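Local coordinates for protein VP5 (Halorubrum pleomorphic virus 2, PDB 6QGI) that probably serves as the membrane fusion protein of the envelope of a pleomorphic virus that infects haloarchaea, at residues Tyr375-Ala386 and Thr418-Ala429. Numbering follows the deposited sequence.
Sequences YSGTAVELNTAA and TSIESARFLSTA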
loop_
_atom_site.group_PDB
_atom_site.type_symbol
_atom_site.label_atom_id
_atom_site.label_comp_id
_atom_site.label_asym_id
_atom_site.label_seq_id
_atom_site.Cartn_x
_atom_site.Cartn_y
_atom_site.Cartn_z
ATOM N N TYR A 375 13.733 -15.166 -3.766
ATOM C CA TYR A 375 12.551 -14.310 -3.843
ATOM C C TYR A 375 11.383 -14.993 -4.538
ATOM O O TYR A 375 11.596 -15.831 -5.411
ATOM C CB TYR A 375 12.891 -12.982 -4.540
ATOM C CG TYR A 375 14.110 -12.287 -3.972
ATOM C CD1 TYR A 375 14.254 -12.091 -2.601
ATOM C CD2 TYR A 375 15.103 -11.788 -4.810
ATOM C CE1 TYR A 375 15.376 -11.454 -2.075
ATOM C CE2 TYR A 375 16.220 -11.129 -4.296
ATOM C CZ TYR A 375 16.354 -10.969 -2.927
ATOM O OH TYR A 375 17.451 -10.325 -2.413
ATOM N N SER A 376 10.143 -14.625 -4.145
ATOM C CA SER A 376 8.908 -15.173 -4.716
ATOM C C SER A 376 8.744 -14.754 -6.167
ATOM O O SER A 376 9.067 -13.621 -6.534
ATOM C CB SER A 376 7.693 -14.745 -3.899
ATOM O OG SER A 376 7.563 -13.333 -3.847
ATOM N N GLY A 377 8.281 -15.693 -6.980
ATOM C CA GLY A 377 8.071 -15.495 -8.409
ATOM C C GLY A 377 9.349 -15.377 -9.215
ATOM O O GLY A 377 9.296 -14.998 -10.388
ATOM N N THR A 378 10.510 -15.687 -8.592
ATOM C CA THR A 378 11.823 -15.641 -9.242
ATOM C C THR A 378 12.482 -17.034 -9.214
ATOM O O THR A 378 11.952 -17.967 -8.607
ATOM C CB THR A 378 12.754 -14.558 -8.629
ATOM O OG1 THR A 378 13.205 -14.950 -7.334
ATOM C CG2 THR A 378 12.133 -13.173 -8.592
ATOM N N ALA A 379 13.621 -17.163 -9.908
ATOM C CA ALA A 379 14.436 -18.372 -10.007
ATOM C C ALA A 379 15.909 -18.007 -9.950
ATOM O O ALA A 379 16.313 -17.014 -10.557
ATOM C CB ALA A 379 14.129 -19.116 -11.299
ATOM N N VAL A 380 16.710 -18.786 -9.212
ATOM C CA VAL A 380 18.149 -18.533 -9.115
ATOM C C VAL A 380 18.827 -19.341 -10.231
ATOM O O VAL A 380 18.697 -20.564 -10.279
ATOM C CB VAL A 380 18.743 -18.810 -7.702
ATOM C CG1 VAL A 380 20.229 -18.459 -7.646
ATOM C CG2 VAL A 380 17.978 -18.046 -6.620
ATOM N N GLU A 381 19.476 -18.625 -11.165
ATOM C CA GLU A 381 20.187 -19.166 -12.321
ATOM C C GLU A 381 21.671 -19.235 -11.993
ATOM O O GLU A 381 22.353 -18.207 -11.938
ATOM C CB GLU A 381 19.923 -18.301 -13.565
ATOM C CG GLU A 381 20.011 -19.063 -14.870
ATOM C CD GLU A 381 19.997 -18.173 -16.095
ATOM O OE1 GLU A 381 21.080 -17.673 -16.477
ATOM O OE2 GLU A 381 18.905 -17.971 -16.672
ATOM N N LEU A 382 22.159 -20.444 -11.727
ATOM C CA LEU A 382 23.544 -20.661 -11.340
ATOM C C LEU A 382 24.405 -21.114 -12.502
ATOM O O LEU A 382 23.993 -21.957 -13.299
ATOM C CB LEU A 382 23.633 -21.671 -10.194
ATOM C CG LEU A 382 22.891 -21.277 -8.925
ATOM C CD1 LEU A 382 22.693 -22.449 -8.041
ATOM C CD2 LEU A 382 23.585 -20.162 -8.197
ATOM N N ASN A 383 25.612 -20.534 -12.589
ATOM C CA ASN A 383 26.613 -20.831 -13.606
ATOM C C ASN A 383 27.785 -21.558 -12.950
ATOM O O ASN A 383 28.549 -20.974 -12.170
ATOM C CB ASN A 383 27.064 -19.552 -14.333
ATOM C CG ASN A 383 26.000 -18.895 -15.183
ATOM O OD1 ASN A 383 25.033 -19.519 -15.612
ATOM N ND2 ASN A 383 26.150 -17.607 -15.437
ATOM N N THR A 384 27.885 -22.859 -13.251
ATOM C CA THR A 384 28.899 -23.771 -12.725
ATOM C C THR A 384 30.275 -23.484 -13.369
ATOM O O THR A 384 30.336 -22.844 -14.423
ATOM C CB THR A 384 28.453 -25.230 -12.950
ATOM O OG1 THR A 384 28.320 -25.459 -14.346
ATOM C CG2 THR A 384 27.130 -25.570 -12.259
ATOM N N ALA A 385 31.370 -23.972 -12.725
ATOM C CA ALA A 385 32.763 -23.837 -13.176
ATOM C C ALA A 385 32.991 -24.474 -14.554
ATOM O O ALA A 385 33.820 -23.979 -15.317
ATOM C CB ALA A 385 33.708 -24.460 -12.160
ATOM N N ALA A 386 32.226 -25.542 -14.880
ATOM C CA ALA A 386 32.272 -26.254 -16.161
ATOM C C ALA A 386 31.319 -25.616 -17.208
ATOM O O ALA A 386 30.921 -26.274 -18.176
ATOM C CB ALA A 386 31.926 -27.721 -15.947
ATOM N N THR A 418 31.173 -29.707 -8.552
ATOM C CA THR A 418 31.724 -28.496 -9.173
ATOM C C THR A 418 31.673 -27.304 -8.187
ATOM O O THR A 418 31.296 -27.484 -7.031
ATOM C CB THR A 418 30.993 -28.193 -10.519
ATOM O OG1 THR A 418 31.582 -27.057 -11.154
ATOM C CG2 THR A 418 29.480 -28.009 -10.367
ATOM N N SER A 419 32.119 -26.116 -8.636
ATOM C CA SER A 419 32.112 -24.871 -7.869
ATOM C C SER A 419 31.331 -23.789 -8.626
ATOM O O SER A 419 31.602 -23.559 -9.809
ATOM C CB SER A 419 33.535 -24.406 -7.576
ATOM O OG SER A 419 34.228 -25.318 -6.740
ATOM N N ILE A 420 30.361 -23.138 -7.954
ATOM C CA ILE A 420 29.550 -22.068 -8.548
ATOM C C ILE A 420 30.420 -20.807 -8.654
ATOM O O ILE A 420 30.927 -20.308 -7.639
ATOM C CB ILE A 420 28.211 -21.802 -7.783
ATOM C CG1 ILE A 420 27.347 -23.081 -7.619
ATOM C CG2 ILE A 420 27.400 -20.661 -8.429
ATOM C CD1 ILE A 420 26.699 -23.696 -8.933
ATOM N N GLU A 421 30.614 -20.325 -9.889
ATOM C CA GLU A 421 31.429 -19.149 -10.189
ATOM C C GLU A 421 30.569 -17.897 -10.271
ATOM O O GLU A 421 30.988 -16.839 -9.795
ATOM C CB GLU A 421 32.213 -19.345 -11.501
ATOM C CG GLU A 421 33.250 -20.459 -11.458
ATOM C CD GLU A 421 34.326 -20.347 -10.394
ATOM O OE1 GLU A 421 34.869 -19.235 -10.200
ATOM O OE2 GLU A 421 34.641 -21.384 -9.765
ATOM N N SER A 422 29.367 -18.017 -10.868
ATOM C CA SER A 422 28.411 -16.922 -11.041
ATOM C C SER A 422 26.982 -17.374 -10.735
ATOM O O SER A 422 26.654 -18.547 -10.911
ATOM C CB SER A 422 28.480 -16.378 -12.465
ATOM O OG SER A 422 29.799 -15.993 -12.821
ATOM N N ALA A 423 26.133 -16.431 -10.294
ATOM C CA ALA A 423 24.720 -16.657 -9.977
ATOM C C ALA A 423 23.924 -15.371 -10.118
ATOM O O ALA A 423 24.440 -14.298 -9.798
ATOM C CB ALA A 423 24.582 -17.189 -8.567
ATOM N N ARG A 424 22.671 -15.475 -10.594
ATOM C CA ARG A 424 21.764 -14.336 -10.760
ATOM C C ARG A 424 20.306 -14.784 -10.626
ATOM O O ARG A 424 20.006 -15.956 -10.858
ATOM C CB ARG A 424 21.998 -13.603 -12.104
ATOM C CG ARG A 424 21.408 -14.268 -13.354
ATOM C CD ARG A 424 21.324 -13.281 -14.503
ATOM N NE ARG A 424 20.301 -13.643 -15.487
ATOM C CZ ARG A 424 20.539 -14.321 -16.607
ATOM N NH1 ARG A 424 21.768 -14.733 -16.895
ATOM N NH2 ARG A 424 19.550 -14.591 -17.448
ATOM N N PHE A 425 19.405 -13.859 -10.256
ATOM C CA PHE A 425 17.985 -14.177 -10.144
ATOM C C PHE A 425 17.196 -13.458 -11.238
ATOM O O PHE A 425 17.553 -12.351 -11.644
ATOM C CB PHE A 425 17.421 -13.874 -8.739
ATOM C CG PHE A 425 17.206 -12.420 -8.393
ATOM C CD1 PHE A 425 18.201 -11.683 -7.763
ATOM C CD2 PHE A 425 15.988 -11.798 -8.650
ATOM C CE1 PHE A 425 17.997 -10.341 -7.432
ATOM C CE2 PHE A 425 15.785 -10.458 -8.321
ATOM C CZ PHE A 425 16.791 -9.739 -7.714
ATOM N N LEU A 426 16.132 -14.108 -11.717
ATOM C CA LEU A 426 15.220 -13.593 -12.743
ATOM C C LEU A 426 13.819 -14.145 -12.491
ATOM O O LEU A 426 13.695 -15.182 -11.849
ATOM C CB LEU A 426 15.709 -13.923 -14.177
ATOM C CG LEU A 426 15.946 -15.399 -14.551
ATOM C CD1 LEU A 426 14.672 -16.064 -15.037
ATOM C CD2 LEU A 426 16.940 -15.502 -15.650
ATOM N N SER A 427 12.781 -13.482 -13.018
ATOM C CA SER A 427 11.387 -13.885 -12.837
ATOM C C SER A 427 11.059 -15.237 -13.491
ATOM O O SER A 427 11.652 -15.607 -14.503
ATOM C CB SER A 427 10.453 -12.815 -13.390
ATOM O OG SER A 427 9.103 -13.019 -13.006
ATOM N N THR A 428 10.103 -15.958 -12.881
ATOM C CA THR A 428 9.551 -17.248 -13.305
ATOM C C THR A 428 8.405 -17.015 -14.306
ATOM O O THR A 428 8.169 -17.858 -15.177
ATOM C CB THR A 428 9.040 -18.018 -12.062
ATOM O OG1 THR A 428 10.004 -17.956 -11.011
ATOM C CG2 THR A 428 8.696 -19.477 -12.356
ATOM N N ALA A 429 7.691 -15.872 -14.154
ATOM C CA ALA A 429 6.522 -15.453 -14.932
ATOM C C ALA A 429 6.790 -15.354 -16.435
ATOM O O ALA A 429 7.807 -14.801 -16.866
ATOM C CB ALA A 429 6.006 -14.120 -14.416
#
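Tyr375 turns the CD2-CE2 edge of its ring onto the face of Phe425, a T-shaped pair with centroids 5.0 Å apart and planes at 82°. Phe425 reaches it because CG sits between the backbone N and the carbonyl carbon (chi1 74°). Thr378 CG2 approaches the same ring obliquely, while Thr378 OG1 bonds back to Tyr375 O at 2.7 Å, tying the type II turn; Gly377 suits that turn with its positive phi. Gly377 O is gripped from opposite faces of its plane, by Thr428 N at 2.8 Å and Ser427 OG.

Beyond the turn, strands 378-384 and 418-427 run antiparallel, with paired backbone bonds at Ala379-Leu426 and Glu381-Arg424. On the face bearing Ala379 and Asn383, Glu381 and Arg424 lie side by side. Glu381 OE1 stands 3.0 Å from Arg424 NH1 but well out of the guanidinium plane, so the attraction is of charges, without an N-H aimed at the oxygen. Leu426 CD2 flanks the other carboxylate oxygen. On the opposite face Leu382 CD2 meets the CG2 methyl of Ile420, whose CD1 also touches Thr384 CG2. Between the Leu382 and Thr384 pairs a classic bulge intervenes: Asn383 O receives Glu421 N at 3.1 Å and, weakly, Ser422 N.

Outside, strand 389-393 pairs with the far edge of 378-384, strand 343-355 flanks 418-427, and Leu4, Val7 and Trp356 pack round Tyr375. The contact thus lies within a beta-rich part of the chain, near the glycan on Asn396. Its chemistry implies a seam joined by backbone bonds and buried aromatic packing, to which the partly exposed ion pair adds a non-directional attraction that solvent would probably weaken.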